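Local coordinates for SRPBCC family protein (Bacillus thuringiensis serovar konkukian, PDB 3F08), which is of unknown function but has the Bet v 1-like fold of polyketide cyclases and lipid-transport proteins, and may bind a small hydrophobic ligand, at residues S86-K91 with S99-S104; Q16-I21 with K66-T71. The protein carries 5 engineered substitutions. All blocks are in the same frame, centred on the assembly; numbering follows the deposited sequence.

Contact 1: residues S86-K91 with S99-S104; sequences STIQVK and SLVEWS
Residues 86-91 and 99-104 are the two arms of an antiparallel beta hairpin in the long curved sheet of a Bet v 1-like helix-grip fold, their short axes running at 163° to each other. At Ser86, CB turns OG anti to the backbone N, which brings it into the edge of the Trp103 indole, in the ring plane. Trp103 NE1 reaches Ser86 OG at 3.0 Å in a bent, weak hydrogen bond; the same hydroxyl is bonded to Tyr125 OH, whose ring stacks on Trp103. Thr87 pairs with Ser104 through two nearly straight hydrogen bonds, Thr87 N to Ser104 O at 2.8 Å and Ser104 N to Thr87 O at 2.9 Å, and a water links Thr87 O to Ser104 OG. Ile88 sits opposite Trp103 in a non-hydrogen-bonded pair on the face covered by helix 114-137. Its extended branch lays CD1 over the six-membered ring, 4.2 Å from the centroid, in a CH-pi contact, while CG1 leans on Val101 CG1. Gln89 restores the paired bonds, now with Glu102, and its extended chain projects to the other face. There a water spans Gln89 OE1 (2.8 Å) and Glu102 OE1 (2.6 Å), while Gln89 NE2 bonds Glu67 O, which would set which way round the amide lies. Val90 returns to the face of Ile88, against Val17 and Ile21 of helix 14-21, with CG2 meeting Val101 CG2 and CG1 lying beside Ser99. Lys91 pairs with Leu100, and its extended chain crosses Glu102 obliquely to make a salt bridge: Lys91 NZ meets Glu102 OE1 at 3.0 Å, approaching from above the carboxylate, 37° out of its plane.

Contact 2: residues Q16-I21 with K66-T71; sequences QVWQLI and KERYYT
Helix 16-21 passes strand 69-71 with short axes 10.7 Å apart and inclined by 32°, and the strand is entered through a G1 beta bulge in which Arg68 and Tyr69 both face Asn64, Arg68 being in the left-handed region (phi 46°, psi 60°). Trp18 buries more surface here than any other residue. It points from the helix at the bulge, CG anti to its own backbone N, and lays one indole face against the main chain. Arg68 CA stands 3.6 Å from the centroid of the six-membered ring, almost on its normal, so the CH-pi contact is made by backbone rather than by a side-chain tip. The following peptide runs across the same ring: Trp18 CZ3 lies 3.3 Å from Arg68 C, and Trp18 CH2 is 3.3 Å from Tyr69 N. Arg68 continues over the rest of the indole with its methylenes, CB 3.7 Å from Trp18 CD2 and CG beyond it, then bends at chi3. Its guanidinium is carried away from the ring to Val90 O and the carboxylate of Glu92; the cation-pi partner of Trp18 is instead Arg44 of the second subunit. Trp18 NE1 bonds Asp65 OD1, which should limit rotation of the indole. Further along, Tyr70 CG sits between its own backbone N and carbonyl carbon, and the ring turns its edge to the helix end: CE2 lies 3.4 Å from Ile21 O, in the ring plane. No direct hydrogen bond joins the two segments. A water does so, donating to Ile21 O (2.6 Å) and accepting from Tyr70 OH (2.8 Å). Because Arg46 also bonds that hydroxyl, its positive charge probably polarises the phenol and strengthens its donation to the water facing the helix's last carbonyl.

From the N terminus the chain runs through strand 3-10 into helix 14-21, the first half of contact 2. It then makes strands 36-40, 45-49 and 55-64 before residues 66-71 come back to the helix and close a loop of 44 residues. Only afterwards does strand 81-92 form, and contact 1 closes the short hairpin turn to strand 99-109. The two contacts are therefore in series, neither nested nor crossed. They also touch each other, since strands 69-74 and 81-92 are sheet neighbours: the backbones of Tyr70 and Ile88 are hydrogen-bonded, and Thr71 OG1 probably bonds Thr87 OG1. Contact 2 fastens the short helix to the sheet; contact 1 continues that sheet toward strand 3-10, beneath helix 114-137.

Contact 1: residues S86-K91 with S99-S104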
loop_
_atom_site.group_PDB
_atom_site.type_symbol
_atom_site.label_atom_id
_atom_site.label_comp_id
_atom_site.label_asym_id
_atom_site.label_seq_id
_atom_site.Cartn_x
_atom_site.Cartn_y
_atom_site.Cartn_z
ATOM N N SER B 86 -4.859 -13.123 -1.886
ATOM C CA SER B 86 -5.662 -12.760 -3.044
ATOM C C SER B 86 -5.081 -11.552 -3.761
ATOM O O SER B 86 -4.576 -10.629 -3.131
ATOM C CB SER B 86 -7.100 -12.460 -2.614
ATOM O OG SER B 86 -7.931 -12.213 -3.735
ATOM N N THR B 87 -5.154 -11.567 -5.084
ATOM C CA THR B 87 -4.640 -10.466 -5.872
ATOM C C THR B 87 -5.678 -10.019 -6.891
ATOM O O THR B 87 -6.294 -10.841 -7.564
ATOM C CB THR B 87 -3.363 -10.866 -6.636
ATOM O OG1 THR B 87 -2.332 -11.205 -5.702
ATOM C CG2 THR B 87 -2.881 -9.709 -7.523
ATOM N N ILE B 88 -5.896 -8.715 -6.976
ATOM C CA ILE B 88 -6.814 -8.186 -7.963
ATOM C C ILE B 88 -5.942 -7.306 -8.841
ATOM O O ILE B 88 -5.149 -6.503 -8.340
ATOM C CB ILE B 88 -7.958 -7.377 -7.305
ATOM C CG1 ILE B 88 -8.879 -6.803 -8.381
ATOM C CG2 ILE B 88 -7.392 -6.294 -6.422
ATOM C CD1 ILE B 88 -10.233 -6.343 -7.830
ATOM N N GLN B 89 -6.058 -7.471 -10.152
ATOM C CA GLN B 89 -5.238 -6.695 -11.066
ATOM C C GLN B 89 -6.023 -6.178 -12.256
ATOM O O GLN B 89 -6.927 -6.842 -12.755
ATOM C CB GLN B 89 -4.061 -7.543 -11.565
ATOM C CG GLN B 89 -3.159 -6.814 -12.556
ATOM C CD GLN B 89 -1.891 -7.593 -12.868
ATOM O OE1 GLN B 89 -1.917 -8.821 -13.002
ATOM N NE2 GLN B 89 -0.778 -6.882 -12.992
ATOM N N VAL B 90 -5.664 -4.982 -12.700
ATOM C CA VAL B 90 -6.319 -4.357 -13.839
ATOM C C VAL B 90 -5.362 -4.424 -15.022
ATOM O O VAL B 90 -4.415 -3.653 -15.102
ATOM C CB VAL B 90 -6.657 -2.883 -13.538
ATOM C CG1 VAL B 90 -7.270 -2.232 -14.761
ATOM C CG2 VAL B 90 -7.613 -2.800 -12.352
ATOM N N LYS B 91 -5.606 -5.365 -15.926
ATOM C CA LYS B 91 -4.770 -5.531 -17.103
ATOM C C LYS B 91 -5.346 -4.774 -18.292
ATOM O O LYS B 91 -6.499 -4.349 -18.280
ATOM C CB LYS B 91 -4.644 -7.014 -17.456
ATOM C CG LYS B 91 -4.018 -7.843 -16.350
ATOM C CD LYS B 91 -3.814 -9.295 -16.767
ATOM C CE LYS B 91 -2.958 -10.031 -15.744
ATOM N NZ LYS B 91 -2.685 -11.446 -16.127
ATOM N N SER B 99 -11.085 -2.776 -19.750
ATOM C CA SER B 99 -10.015 -3.338 -18.934
ATOM C C SER B 99 -10.270 -4.812 -18.690
ATOM O O SER B 99 -11.417 -5.251 -18.635
ATOM C CB SER B 99 -9.942 -2.645 -17.561
ATOM O OG SER B 99 -9.573 -1.284 -17.658
ATOM N N LEU B 100 -9.198 -5.582 -18.556
ATOM C CA LEU B 100 -9.338 -6.992 -18.239
ATOM C C LEU B 100 -8.992 -7.071 -16.763
ATOM O O LEU B 100 -7.823 -7.049 -16.382
ATOM C CB LEU B 100 -8.360 -7.854 -19.030
ATOM C CG LEU B 100 -8.575 -9.343 -18.744
ATOM C CD1 LEU B 100 -9.974 -9.743 -19.197
ATOM C CD2 LEU B 100 -7.523 -10.170 -19.459
ATOM N N VAL B 101 -10.011 -7.132 -15.926
ATOM C CA VAL B 101 -9.775 -7.208 -14.502
ATOM C C VAL B 101 -9.728 -8.667 -14.077
ATOM O O VAL B 101 -10.655 -9.433 -14.329
ATOM C CB VAL B 101 -10.862 -6.463 -13.731
ATOM C CG1 VAL B 101 -10.567 -6.533 -12.237
ATOM C CG2 VAL B 101 -10.924 -5.004 -14.211
ATOM N N GLU B 102 -8.629 -9.037 -13.434
ATOM C CA GLU B 102 -8.413 -10.405 -12.993
ATOM C C GLU B 102 -8.325 -10.458 -11.471
ATOM O O GLU B 102 -7.584 -9.690 -10.850
ATOM C CB GLU B 102 -7.117 -10.914 -13.627
ATOM C CG GLU B 102 -6.882 -12.398 -13.553
ATOM C CD GLU B 102 -5.709 -12.818 -14.427
ATOM O OE1 GLU B 102 -4.550 -12.512 -14.076
ATOM O OE2 GLU B 102 -5.950 -13.438 -15.484
ATOM N N TRP B 103 -9.101 -11.355 -10.877
ATOM C CA TRP B 103 -9.122 -11.527 -9.428
ATOM C C TRP B 103 -8.752 -12.983 -9.174
ATOM O O TRP B 103 -9.421 -13.888 -9.667
ATOM C CB TRP B 103 -10.527 -11.247 -8.880
ATOM C CG TRP B 103 -10.553 -10.844 -7.440
ATOM C CD1 TRP B 103 -9.624 -11.138 -6.484
ATOM C CD2 TRP B 103 -11.577 -10.081 -6.785
ATOM N NE1 TRP B 103 -10.007 -10.606 -5.274
ATOM C CE2 TRP B 103 -11.199 -9.955 -5.431
ATOM C CE3 TRP B 103 -12.781 -9.500 -7.211
ATOM C CZ2 TRP B 103 -11.979 -9.262 -4.499
ATOM C CZ3 TRP B 103 -13.558 -8.812 -6.283
ATOM C CH2 TRP B 103 -13.152 -8.702 -4.939
ATOM N N SER B 104 -7.691 -13.213 -8.410
ATOM C CA SER B 104 -7.268 -14.580 -8.146
ATOM C C SER B 104 -6.875 -14.809 -6.690
ATOM O O SER B 104 -6.553 -13.866 -5.961
ATOM C CB SER B 104 -6.092 -14.942 -9.051
ATOM O OG SER B 104 -4.963 -14.159 -8.716
HETATM O O HOH W 1 -4.934 -11.549 -10.270
HETATM O O HOH W 2 -3.468 -11.017 -12.243
#

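Contact 2: residues Q16-I21 with K66-T71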
loop_
_atom_site.group_PDB
_atom_site.type_symbol
_atom_site.label_atom_id
_atom_site.label_comp_id
_atom_site.label_asym_id
_atom_site.label_seq_id
_atom_site.Cartn_x
_atom_site.Cartn_y
_atom_site.Cartn_z
ATOM N N GLN B 16 -9.441 4.483 -15.492
ATOM C CA GLN B 16 -10.694 4.680 -14.758
ATOM C C GLN B 16 -10.874 3.561 -13.742
ATOM O O GLN B 16 -11.143 3.810 -12.578
ATOM C CB GLN B 16 -11.907 4.639 -15.688
ATOM C CG GLN B 16 -11.930 5.628 -16.829
ATOM C CD GLN B 16 -13.128 5.380 -17.743
ATOM O OE1 GLN B 16 -14.281 5.591 -17.347
ATOM N NE2 GLN B 16 -12.863 4.914 -18.961
ATOM N N VAL B 17 -10.735 2.323 -14.203
ATOM C CA VAL B 17 -10.905 1.174 -13.332
ATOM C C VAL B 17 -9.935 1.153 -12.156
ATOM O O VAL B 17 -10.353 0.942 -11.017
ATOM C CB VAL B 17 -10.759 -0.142 -14.113
ATOM C CG1 VAL B 17 -10.979 -1.332 -13.168
ATOM C CG2 VAL B 17 -11.762 -0.167 -15.264
ATOM N N TRP B 18 -8.646 1.354 -12.422
ATOM C CA TRP B 18 -7.670 1.352 -11.339
ATOM C C TRP B 18 -7.903 2.552 -10.415
ATOM O O TRP B 18 -7.680 2.467 -9.210
ATOM C CB TRP B 18 -6.240 1.364 -11.887
ATOM C CG TRP B 18 -5.204 1.363 -10.793
ATOM C CD1 TRP B 18 -4.355 2.382 -10.462
ATOM C CD2 TRP B 18 -4.939 0.300 -9.858
ATOM N NE1 TRP B 18 -3.579 2.021 -9.376
ATOM C CE2 TRP B 18 -3.918 0.751 -8.988
ATOM C CE3 TRP B 18 -5.466 -0.983 -9.671
ATOM C CZ2 TRP B 18 -3.411 -0.043 -7.944
ATOM C CZ3 TRP B 18 -4.960 -1.779 -8.625
ATOM C CH2 TRP B 18 -3.943 -1.297 -7.779
ATOM N N GLN B 19 -8.367 3.666 -10.974
ATOM C CA GLN B 19 -8.644 4.846 -10.158
ATOM C C GLN B 19 -9.719 4.465 -9.147
ATOM O O GLN B 19 -9.634 4.798 -7.969
ATOM C CB GLN B 19 -9.175 6.000 -11.014
ATOM C CG GLN B 19 -8.394 7.310 -10.895
ATOM C CD GLN B 19 -8.131 7.744 -9.460
ATOM O OE1 GLN B 19 -9.050 8.098 -8.712
ATOM N NE2 GLN B 19 -6.866 7.718 -9.070
ATOM N N LEU B 20 -10.731 3.757 -9.636
ATOM C CA LEU B 20 -11.862 3.314 -8.829
ATOM C C LEU B 20 -11.504 2.234 -7.804
ATOM O O LEU B 20 -11.799 2.379 -6.614
ATOM C CB LEU B 20 -12.964 2.775 -9.753
ATOM C CG LEU B 20 -14.455 2.855 -9.395
ATOM C CD1 LEU B 20 -15.099 1.501 -9.576
ATOM C CD2 LEU B 20 -14.645 3.344 -7.981
ATOM N N ILE B 21 -10.857 1.162 -8.256
ATOM C CA ILE B 21 -10.550 0.044 -7.368
ATOM C C ILE B 21 -9.145 -0.065 -6.771
ATOM O O ILE B 21 -8.915 -0.896 -5.900
ATOM C CB ILE B 21 -10.869 -1.292 -8.072
ATOM C CG1 ILE B 21 -9.815 -1.593 -9.145
ATOM C CG2 ILE B 21 -12.238 -1.196 -8.747
ATOM C CD1 ILE B 21 -9.969 -2.960 -9.785
ATOM N N LYS B 66 1.749 1.303 -10.779
ATOM C CA LYS B 66 1.903 1.239 -12.224
ATOM C C LYS B 66 1.552 -0.112 -12.846
ATOM O O LYS B 66 1.156 -0.164 -14.005
ATOM C CB LYS B 66 3.318 1.669 -12.616
ATOM C CG LYS B 66 3.637 3.102 -12.185
ATOM C CD LYS B 66 2.637 4.100 -12.768
ATOM C CE LYS B 66 2.849 5.524 -12.234
ATOM N NZ LYS B 66 2.397 5.712 -10.813
ATOM N N GLU B 67 1.691 -1.199 -12.092
ATOM C CA GLU B 67 1.333 -2.510 -12.621
ATOM C C GLU B 67 -0.126 -2.800 -12.258
ATOM O O GLU B 67 -0.660 -3.869 -12.536
ATOM C CB GLU B 67 2.269 -3.588 -12.074
ATOM C CG GLU B 67 3.676 -3.501 -12.666
ATOM C CD GLU B 67 4.651 -4.498 -12.059
ATOM O OE1 GLU B 67 4.384 -5.717 -12.126
ATOM O OE2 GLU B 67 5.691 -4.058 -11.516
ATOM N N ARG B 68 -0.751 -1.811 -11.632
ATOM C CA ARG B 68 -2.154 -1.849 -11.234
ATOM C C ARG B 68 -2.679 -3.105 -10.539
ATOM O O ARG B 68 -3.603 -3.762 -11.027
ATOM C CB ARG B 68 -3.032 -1.529 -12.452
ATOM C CG ARG B 68 -2.641 -0.228 -13.173
ATOM C CD ARG B 68 -3.573 0.067 -14.344
ATOM N NE ARG B 68 -3.545 -1.014 -15.321
ATOM C CZ ARG B 68 -2.749 -1.050 -16.386
ATOM N NH1 ARG B 68 -1.910 -0.053 -16.635
ATOM N NH2 ARG B 68 -2.787 -2.096 -17.199
ATOM N N TYR B 69 -2.106 -3.439 -9.393
ATOM C CA TYR B 69 -2.598 -4.584 -8.647
ATOM C C TYR B 69 -2.218 -4.456 -7.179
ATOM O O TYR B 69 -1.310 -3.697 -6.827
ATOM C CB TYR B 69 -2.027 -5.890 -9.222
ATOM C CG TYR B 69 -0.594 -6.193 -8.833
ATOM C CD1 TYR B 69 -0.300 -6.850 -7.643
ATOM C CD2 TYR B 69 0.464 -5.845 -9.671
ATOM C CE1 TYR B 69 1.014 -7.163 -7.293
ATOM C CE2 TYR B 69 1.784 -6.152 -9.336
ATOM C CZ TYR B 69 2.052 -6.812 -8.146
ATOM O OH TYR B 69 3.349 -7.138 -7.818
ATOM N N TYR B 70 -2.959 -5.155 -6.326
ATOM C CA TYR B 70 -2.637 -5.208 -4.912
ATOM C C TYR B 70 -2.988 -6.607 -4.452
ATOM O O TYR B 70 -3.859 -7.263 -5.028
ATOM C CB TYR B 70 -3.333 -4.109 -4.079
ATOM C CG TYR B 70 -4.834 -4.161 -3.895
ATOM C CD1 TYR B 70 -5.438 -5.109 -3.065
ATOM C CD2 TYR B 70 -5.641 -3.189 -4.477
ATOM C CE1 TYR B 70 -6.824 -5.074 -2.818
ATOM C CE2 TYR B 70 -7.004 -3.143 -4.242
ATOM C CZ TYR B 70 -7.593 -4.081 -3.414
ATOM O OH TYR B 70 -8.947 -4.000 -3.189
ATOM N N THR B 71 -2.255 -7.076 -3.452
ATOM C CA THR B 71 -2.435 -8.412 -2.923
ATOM C C THR B 71 -2.726 -8.285 -1.446
ATOM O O THR B 71 -2.085 -7.504 -0.748
ATOM C CB THR B 71 -1.148 -9.243 -3.122
ATOM O OG1 THR B 71 -0.833 -9.294 -4.520
ATOM C CG2 THR B 71 -1.318 -10.666 -2.573
HETATM O O HOH W 3 -10.256 -1.580 -3.829
#